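Local coordinates for Non-structural protein 5 (Modoc virus, PDB 2WA2) that probably methylates the cap of viral RNA, using S-adenosylmethionine as methyl donor, as the methyltransferase domain of flavivirus NS5, at residues Ile217-Met229 against Asn242-Met254. The protein carries 4 engineered substitutions. Numbering follows the deposited sequence.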
ATOM      1  N   ILE A 217      -6.022   3.544   6.312  1.00 12.39           N
ATOM      2  CA  ILE A 217      -6.301   2.434   7.233  1.00 13.33           C
ATOM      3  C   ILE A 217      -5.076   1.557   7.484  1.00 13.16           C
ATOM      4  O   ILE A 217      -4.178   1.458   6.629  1.00 11.43           O
ATOM      5  CB  ILE A 217      -7.508   1.559   6.757  1.00 12.75           C
ATOM      6  CG1 ILE A 217      -7.193   0.894   5.402  1.00 12.85           C
ATOM      7  CG2 ILE A 217      -8.818   2.406   6.730  1.00 14.54           C
ATOM      8  CD1 ILE A 217      -8.213  -0.144   4.892  1.00 15.85           C
ATOM      9  N   ARG A 218      -5.056   0.943   8.669  1.00 13.31           N
ATOM     10  CA  ARG A 218      -4.028  -0.020   9.035  1.00 13.13           C
ATOM     11  C   ARG A 218      -4.608  -1.428   8.910  1.00 14.24           C
ATOM     12  O   ARG A 218      -5.628  -1.740   9.519  1.00 13.10           O
ATOM     13  CB  ARG A 218      -3.570   0.242  10.486  1.00 13.71           C
ATOM     14  CG  ARG A 218      -2.698  -0.858  11.086  1.00 13.21           C
ATOM     15  CD  ARG A 218      -1.289  -0.761  10.454  1.00 12.15           C
ATOM     16  NE  ARG A 218      -0.352  -1.646  11.138  1.00 10.48           N
ATOM     17  CZ  ARG A 218       0.953  -1.683  10.912  1.00 11.20           C
ATOM     18  NH1 ARG A 218       1.490  -0.929   9.943  1.00 10.43           N
ATOM     19  NH2 ARG A 218       1.701  -2.497  11.630  1.00  9.14           N
ATOM     20  N   VAL A 219      -3.959  -2.276   8.122  1.00 13.45           N
ATOM     21  CA  VAL A 219      -4.348  -3.679   8.033  1.00 15.07           C
ATOM     22  C   VAL A 219      -3.676  -4.411   9.213  1.00 15.54           C
ATOM     23  O   VAL A 219      -2.461  -4.312   9.391  1.00 15.15           O
ATOM     24  CB  VAL A 219      -3.911  -4.261   6.677  1.00 14.93           C
ATOM     25  CG1 VAL A 219      -4.434  -5.658   6.506  1.00 16.43           C
ATOM     26  CG2 VAL A 219      -4.400  -3.344   5.537  1.00 16.71           C
ATOM     27  N   PRO A 220      -4.463  -5.096  10.054  1.00 16.57           N
ATOM     28  CA  PRO A 220      -3.923  -5.782  11.243  1.00 16.85           C
ATOM     29  C   PRO A 220      -2.991  -6.947  10.926  1.00 16.55           C
ATOM     30  O   PRO A 220      -2.261  -7.415  11.812  1.00 16.78           O
ATOM     31  CB  PRO A 220      -5.183  -6.267  11.987  1.00 17.96           C
ATOM     32  CG  PRO A 220      -6.249  -6.297  10.953  1.00 16.43           C
ATOM     33  CD  PRO A 220      -5.935  -5.180   9.986  1.00 17.05           C
ATOM     34  N   LEU A 221      -3.041  -7.411   9.679  1.00 16.56           N
ATOM     35  CA  LEU A 221      -2.080  -8.368   9.134  1.00 16.63           C
ATOM     36  C   LEU A 221      -0.685  -7.783   8.889  1.00 16.02           C
ATOM     37  O   LEU A 221       0.283  -8.534   8.736  1.00 15.40           O
ATOM     38  CB  LEU A 221      -2.606  -8.947   7.820  1.00 17.40           C
ATOM     39  CG  LEU A 221      -3.855  -9.835   7.911  1.00 19.68           C
ATOM     40  CD1 LEU A 221      -4.477  -9.997   6.552  1.00 22.22           C
ATOM     41  CD2 LEU A 221      -3.440 -11.174   8.373  1.00 25.85           C
ATOM     42  N   SER A 222      -0.571  -6.456   8.786  1.00 15.58           N
ATOM     43  CA  SER A 222       0.772  -5.861   8.639  1.00 14.13           C
ATOM     44  C   SER A 222       1.607  -6.166   9.876  1.00 14.72           C
ATOM     45  O   SER A 222       1.101  -6.109  10.999  1.00 14.00           O
ATOM     46  CB  SER A 222       0.698  -4.350   8.463  1.00 12.84           C
ATOM     47  OG  SER A 222       0.124  -4.007   7.222  1.00 12.54           O
ATOM     48  N   ARG A 223       2.902  -6.421   9.662  1.00 15.02           N
ATOM     49  CA  ARG A 223       3.819  -6.711  10.771  1.00 14.47           C
ATOM     50  C   ARG A 223       4.154  -5.449  11.566  1.00 13.91           C
ATOM     51  O   ARG A 223       4.079  -4.327  11.052  1.00 12.56           O
ATOM     52  CB  ARG A 223       5.098  -7.354  10.260  1.00 15.72           C
ATOM     53  CG  ARG A 223       4.908  -8.731   9.619  1.00 19.17           C
ATOM     54  CD  ARG A 223       6.291  -9.347   9.470  1.00 26.52           C
ATOM     55  NE  ARG A 223       6.286 -10.599   8.730  1.00 32.27           N
ATOM     56  CZ  ARG A 223       6.799 -10.748   7.510  1.00 35.05           C
ATOM     57  NH1 ARG A 223       7.366  -9.722   6.884  1.00 36.44           N
ATOM     58  NH2 ARG A 223       6.744 -11.935   6.916  1.00 37.11           N
ATOM     59  N   ASN A 224       4.551  -5.626  12.817  1.00 13.25           N
ATOM     60  CA  ASN A 224       4.809  -4.457  13.654  1.00 12.85           C
ATOM     61  C   ASN A 224       6.069  -3.715  13.219  1.00 12.47           C
ATOM     62  O   ASN A 224       6.261  -2.561  13.583  1.00 12.03           O
ATOM     63  CB  ASN A 224       4.933  -4.841  15.122  1.00 13.21           C
ATOM     64  CG  ASN A 224       3.646  -5.455  15.698  1.00 15.31           C
ATOM     65  OD1 ASN A 224       2.532  -5.038  15.373  1.00 14.45           O
ATOM     66  ND2 ASN A 224       3.816  -6.453  16.567  1.00 15.23           N
ATOM     67  N   SER A 225       6.902  -4.386  12.419  1.00 11.89           N
ATOM     68  CA  SER A 225       8.142  -3.795  11.884  1.00 12.42           C
ATOM     69  C   SER A 225       7.929  -2.865  10.683  1.00 12.57           C
ATOM     70  O   SER A 225       8.898  -2.350  10.107  1.00 11.78           O
ATOM     71  CB  SER A 225       9.086  -4.942  11.479  1.00 12.29           C
ATOM     72  OG  SER A 225       8.334  -5.869  10.713  1.00 13.54           O
ATOM     73  N   THR A 226       6.663  -2.663  10.279  1.00 11.56           N
ATOM     74  CA  THR A 226       6.368  -1.644   9.275  1.00 12.81           C
ATOM     75  C   THR A 226       5.193  -0.795   9.761  1.00 12.00           C
ATOM     76  O   THR A 226       4.268  -1.341  10.335  1.00 12.31           O
ATOM     77  CB  THR A 226       6.022  -2.257   7.890  1.00 12.53           C
ATOM     78  OG1 THR A 226       5.602  -1.215   7.014  1.00 12.57           O
ATOM     79  CG2 THR A 226       4.906  -3.338   7.987  1.00 14.25           C
ATOM     80  N   HIS A 227       5.262   0.511   9.513  1.00 10.97           N
ATOM     81  CA  HIS A 227       4.185   1.436   9.850  1.00 11.26           C
ATOM     82  C   HIS A 227       3.282   1.626   8.626  1.00 11.23           C
ATOM     83  O   HIS A 227       2.476   2.559   8.611  1.00 11.02           O
ATOM     84  CB  HIS A 227       4.794   2.768  10.257  1.00 11.02           C
ATOM     85  CG  HIS A 227       3.974   3.558  11.236  1.00 12.37           C
ATOM     86  ND1 HIS A 227       2.701   4.013  10.953  1.00 12.21           N
ATOM     87  CD2 HIS A 227       4.280   4.023  12.472  1.00 11.51           C
ATOM     88  CE1 HIS A 227       2.249   4.711  11.987  1.00 14.43           C
ATOM     89  NE2 HIS A 227       3.194   4.740  12.917  1.00 12.19           N
ATOM     90  N   GLU A 228       3.395   0.734   7.619  1.00 10.34           N
ATOM     91  CA  GLU A 228       2.592   0.864   6.363  1.00 10.41           C
ATOM     92  C   GLU A 228       1.105   0.999   6.660  1.00  9.98           C
ATOM     93  O   GLU A 228       0.545   0.305   7.512  1.00 10.23           O
ATOM     94  CB  GLU A 228       2.803  -0.308   5.381  1.00 10.05           C
ATOM     95  CG  GLU A 228       2.213  -1.621   5.918  1.00 11.48           C
ATOM     96  CD  GLU A 228       2.680  -2.853   5.165  1.00 12.75           C
ATOM     97  OE1 GLU A 228       3.591  -2.721   4.327  1.00 15.48           O
ATOM     98  OE2 GLU A 228       2.140  -3.956   5.429  1.00 17.78           O
ATOM     99  N   MET A 229       0.487   1.941   5.974  1.00  9.60           N
ATOM    100  CA  MET A 229      -0.974   2.064   5.990  1.00  9.44           C
ATOM    101  C   MET A 229      -1.471   2.204   4.543  1.00 10.69           C
ATOM    102  O   MET A 229      -0.670   2.370   3.604  1.00 10.30           O
ATOM    103  CB  MET A 229      -1.383   3.240   6.881  1.00  8.69           C
ATOM    104  CG  MET A 229      -1.024   2.980   8.351  1.00  9.56           C
ATOM    105  SD  MET A 229      -1.298   4.409   9.418  1.00 11.24           S
ATOM    106  CE  MET A 229      -3.118   4.515   9.417  1.00  9.48           C
ATOM    107  N   ASN A 242      -5.722   8.363  12.847  1.00 16.31           N
ATOM    108  CA  ASN A 242      -5.465   6.964  12.613  1.00 16.15           C
ATOM    109  C   ASN A 242      -3.979   6.686  12.628  1.00 14.40           C
ATOM    110  O   ASN A 242      -3.546   5.683  13.186  1.00 13.89           O
ATOM    111  CB  ASN A 242      -6.056   6.504  11.292  1.00 17.42           C
ATOM    112  CG  ASN A 242      -7.248   5.642  11.483  1.00 24.27           C
ATOM    113  OD1 ASN A 242      -8.380   6.071  11.214  1.00 29.68           O
ATOM    114  ND2 ASN A 242      -7.028   4.425  11.993  1.00 28.58           N
ATOM    115  N   VAL A 243      -3.202   7.567  12.007  1.00 13.55           N
ATOM    116  CA  VAL A 243      -1.721   7.391  12.005  1.00 13.06           C
ATOM    117  C   VAL A 243      -1.175   7.390  13.440  1.00 13.08           C
ATOM    118  O   VAL A 243      -0.406   6.525  13.821  1.00 12.38           O
ATOM    119  CB  VAL A 243      -1.020   8.498  11.171  1.00 12.56           C
ATOM    120  CG1 VAL A 243       0.502   8.432  11.367  1.00 11.98           C
ATOM    121  CG2 VAL A 243      -1.379   8.332   9.689  1.00 12.13           C
ATOM    122  N   THR A 244      -1.625   8.362  14.233  1.00 14.36           N
ATOM    123  CA  THR A 244      -1.159   8.509  15.615  1.00 16.03           C
ATOM    124  C   THR A 244      -1.559   7.280  16.434  1.00 15.71           C
ATOM    125  O   THR A 244      -0.781   6.771  17.249  1.00 15.79           O
ATOM    126  CB  THR A 244      -1.701   9.830  16.260  1.00 16.29           C
ATOM    127  OG1 THR A 244      -1.093  10.947  15.599  1.00 18.92           O
ATOM    128  CG2 THR A 244      -1.304   9.898  17.725  1.00 19.79           C
ATOM    129  N   ALA A 245      -2.757   6.779  16.179  1.00 15.49           N
ATOM    130  CA  ALA A 245      -3.247   5.609  16.888  1.00 15.49           C
ATOM    131  C   ALA A 245      -2.388   4.366  16.583  1.00 14.86           C
ATOM    132  O   ALA A 245      -2.085   3.575  17.463  1.00 15.19           O
ATOM    133  CB  ALA A 245      -4.698   5.374  16.546  1.00 15.86           C
ATOM    134  N   VAL A 246      -1.968   4.234  15.326  1.00 14.09           N
ATOM    135  CA  VAL A 246      -1.068   3.162  14.922  1.00 13.17           C
ATOM    136  C   VAL A 246       0.311   3.336  15.580  1.00 12.69           C
ATOM    137  O   VAL A 246       0.864   2.362  16.110  1.00 12.98           O
ATOM    138  CB  VAL A 246      -0.953   3.040  13.371  1.00 12.70           C
ATOM    139  CG1 VAL A 246       0.093   1.979  12.967  1.00 12.47           C
ATOM    140  CG2 VAL A 246      -2.323   2.649  12.773  1.00 12.80           C
ATOM    141  N   SER A 247       0.859   4.543  15.569  1.00 13.78           N
ATOM    142  CA  SER A 247       2.144   4.773  16.289  1.00 13.26           C
ATOM    143  C   SER A 247       2.044   4.346  17.758  1.00 12.80           C
ATOM    144  O   SER A 247       2.909   3.643  18.263  1.00 11.83           O
ATOM    145  CB  SER A 247       2.628   6.227  16.178  1.00 12.54           C
ATOM    146  OG  SER A 247       2.824   6.604  14.817  1.00 11.93           O
ATOM    147  N   ARG A 248       0.976   4.761  18.440  1.00 13.97           N
ATOM    148  CA  ARG A 248       0.829   4.426  19.862  1.00 14.94           C
ATOM    149  C   ARG A 248       0.649   2.914  20.052  1.00 14.81           C
ATOM    150  O   ARG A 248       1.235   2.333  20.945  1.00 15.41           O
ATOM    151  CB  ARG A 248      -0.289   5.270  20.505  1.00 16.18           C
ATOM    152  CG  ARG A 248       0.104   6.757  20.536  1.00 19.81           C
ATOM    153  CD  ARG A 248      -0.435   7.519  21.772  1.00 26.70           C
ATOM    154  NE  ARG A 248      -0.246   8.970  21.666  1.00 28.24           N
ATOM    155  CZ  ARG A 248       0.686   9.678  22.318  1.00 29.82           C
ATOM    156  NH1 ARG A 248       1.547   9.099  23.156  1.00 26.88           N
ATOM    157  NH2 ARG A 248       0.756  10.988  22.123  1.00 31.97           N
ATOM    158  N   GLN A 249      -0.103   2.266  19.169  1.00 14.54           N
ATOM    159  CA  GLN A 249      -0.247   0.818  19.215  1.00 14.55           C
ATOM    160  C   GLN A 249       1.079   0.073  19.033  1.00 14.28           C
ATOM    161  O   GLN A 249       1.379  -0.850  19.784  1.00 13.13           O
ATOM    162  CB  GLN A 249      -1.243   0.369  18.154  1.00 14.83           C
ATOM    163  CG  GLN A 249      -1.420  -1.125  18.067  1.00 18.84           C
ATOM    164  CD  GLN A 249      -1.995  -1.526  16.717  1.00 23.36           C
ATOM    165  OE1 GLN A 249      -1.468  -1.152  15.658  1.00 27.22           O
ATOM    166  NE2 GLN A 249      -3.076  -2.264  16.746  1.00 24.08           N
ATOM    167  N   LEU A 250       1.838   0.458  18.004  1.00 12.81           N
ATOM    168  CA  LEU A 250       3.109  -0.197  17.701  1.00 12.31           C
ATOM    169  C   LEU A 250       4.144   0.044  18.799  1.00 12.15           C
ATOM    170  O   LEU A 250       4.926  -0.831  19.083  1.00 12.89           O
ATOM    171  CB  LEU A 250       3.656   0.252  16.338  1.00 11.72           C
ATOM    172  CG  LEU A 250       2.779  -0.108  15.124  1.00 12.02           C
ATOM    173  CD1 LEU A 250       3.493   0.334  13.876  1.00 10.66           C
ATOM    174  CD2 LEU A 250       2.489  -1.636  15.114  1.00 10.90           C
ATOM    175  N   LEU A 251       4.128   1.225  19.412  1.00 13.10           N
ATOM    176  CA  LEU A 251       5.018   1.513  20.562  1.00 13.24           C
ATOM    177  C   LEU A 251       4.671   0.691  21.792  1.00 14.05           C
ATOM    178  O   LEU A 251       5.564   0.122  22.408  1.00 14.01           O
ATOM    179  CB  LEU A 251       4.995   2.995  20.925  1.00 13.10           C
ATOM    180  CG  LEU A 251       5.651   3.898  19.881  1.00 10.63           C
ATOM    181  CD1 LEU A 251       5.331   5.371  20.177  1.00 11.72           C
ATOM    182  CD2 LEU A 251       7.158   3.664  19.873  1.00 12.73           C
ATOM    183  N   LYS A 252       3.384   0.644  22.143  1.00 15.29           N
ATOM    184  CA  LYS A 252       2.899  -0.209  23.252  1.00 16.48           C
ATOM    185  C   LYS A 252       3.311  -1.655  23.010  1.00 16.40           C
ATOM    186  O   LYS A 252       3.729  -2.333  23.910  1.00 14.81           O
ATOM    187  CB  LYS A 252       1.365  -0.128  23.390  1.00 16.70           C
ATOM    188  CG  LYS A 252       0.768  -1.107  24.411  1.00 18.47           C
ATOM    189  CD  LYS A 252      -0.766  -1.273  24.251  1.00 19.78           C
ATOM    190  CE  LYS A 252      -1.427  -1.793  25.556  1.00 25.61           C
ATOM    191  NZ  LYS A 252      -1.984  -0.639  26.397  1.00 29.02           N
ATOM    192  N   ARG A 253       3.181  -2.140  21.779  1.00 15.42           N
ATOM    193  CA  ARG A 253       3.577  -3.516  21.507  1.00 17.15           C
ATOM    194  C   ARG A 253       5.065  -3.767  21.721  1.00 17.91           C
ATOM    195  O   ARG A 253       5.486  -4.903  21.950  1.00 17.16           O
ATOM    196  CB  ARG A 253       3.161  -3.943  20.106  1.00 16.45           C
ATOM    197  CG  ARG A 253       1.667  -4.171  19.987  1.00 17.68           C
ATOM    198  CD  ARG A 253       1.258  -4.549  18.579  1.00 16.26           C
ATOM    199  NE  ARG A 253      -0.190  -4.682  18.484  1.00 12.85           N
ATOM    200  CZ  ARG A 253      -0.826  -5.060  17.386  1.00 17.55           C
ATOM    201  NH1 ARG A 253      -0.150  -5.324  16.267  1.00 14.46           N
ATOM    202  NH2 ARG A 253      -2.142  -5.168  17.401  1.00 19.23           N
ATOM    203  N   MET A 254       5.863  -2.711  21.640  1.00 19.01           N
ATOM    204  CA  MET A 254       7.299  -2.866  21.815  1.00 22.51           C
ATOM    205  C   MET A 254       7.648  -2.840  23.316  1.00 24.67           C
ATOM    206  O   MET A 254       8.678  -3.370  23.713  1.00 26.12           O
ATOM    207  CB  MET A 254       8.067  -1.813  20.998  1.00 21.27           C
ATOM    208  CG  MET A 254       9.379  -2.292  20.377  1.00 22.32           C
ATOM    209  SD  MET A 254      10.339  -0.914  19.700  1.00 24.73           S
ATOM    210  CE  MET A 254       9.066   0.335  19.827  1.00 19.31           C
TER
HETATM  211  O   HOH W   1      -1.382  -3.024  13.457  1.00 20.23           O
HETATM  212  O   HOH W   2      -2.243  -6.447  14.412  1.00 21.50           O
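Arg218 reaches from the loop 217-229 onto the helix 242-254, and its chain follows Val246 before its tip turns to polar partners. Its CB rests on Val246 CG2 at 3.5 Å, and CG stays near the same methyl. With CG anti to the backbone N (chi1 169°) and a bend at chi2, the chain then runs across Val246, bringing CD to within 4.0 Å of CG1. NE donates a hydrogen bond to a water, which in turn donates to Gln249 OE1. The guanidinium lies sandwiched between Ser222 CB over one face and Val246 CG1 over the other, while NH2 touches Leu250 CD2. In its plane, NH1 and NH2 both grip Thr226 O; NH1 also donates to Glu228 O, somewhat out of that plane. Arginine suits this place because its flat group can be apolar on its faces and a donor around its rim.

In His227, CG anti to the backbone N (chi1 -151°) carries the ring toward the helix, where NE2 meets Ser247 OG at 2.7 Å, a hydrogen bond in which either atom may donate. Val246 CG1 makes an off-centre CH-pi contact with the ring, and Leu250 CD1 lies over a face. Trp21 of the helix 14-27 meets this ring edge-to-face. Unbranched Met229 carries SD to Val243 CG2 and, turning at chi3, CE to Val246 CG2, both 3.9 Å.

Farther along the helix, extended Arg253 donates from NH1 to a lone pair of Asn224 OD1, at 2.8 Å. Asn224 ND2 is held by the backbone oxygens of Tyr36 and Arg39, so the amide joins a third element of the fold.

The loop between two strands of the Rossmann-like sheet therefore meets helix 239-254, the last one modelled, through apolar valines and leucine and two side-chain hydrogen bonds, without a salt bridge between the segments.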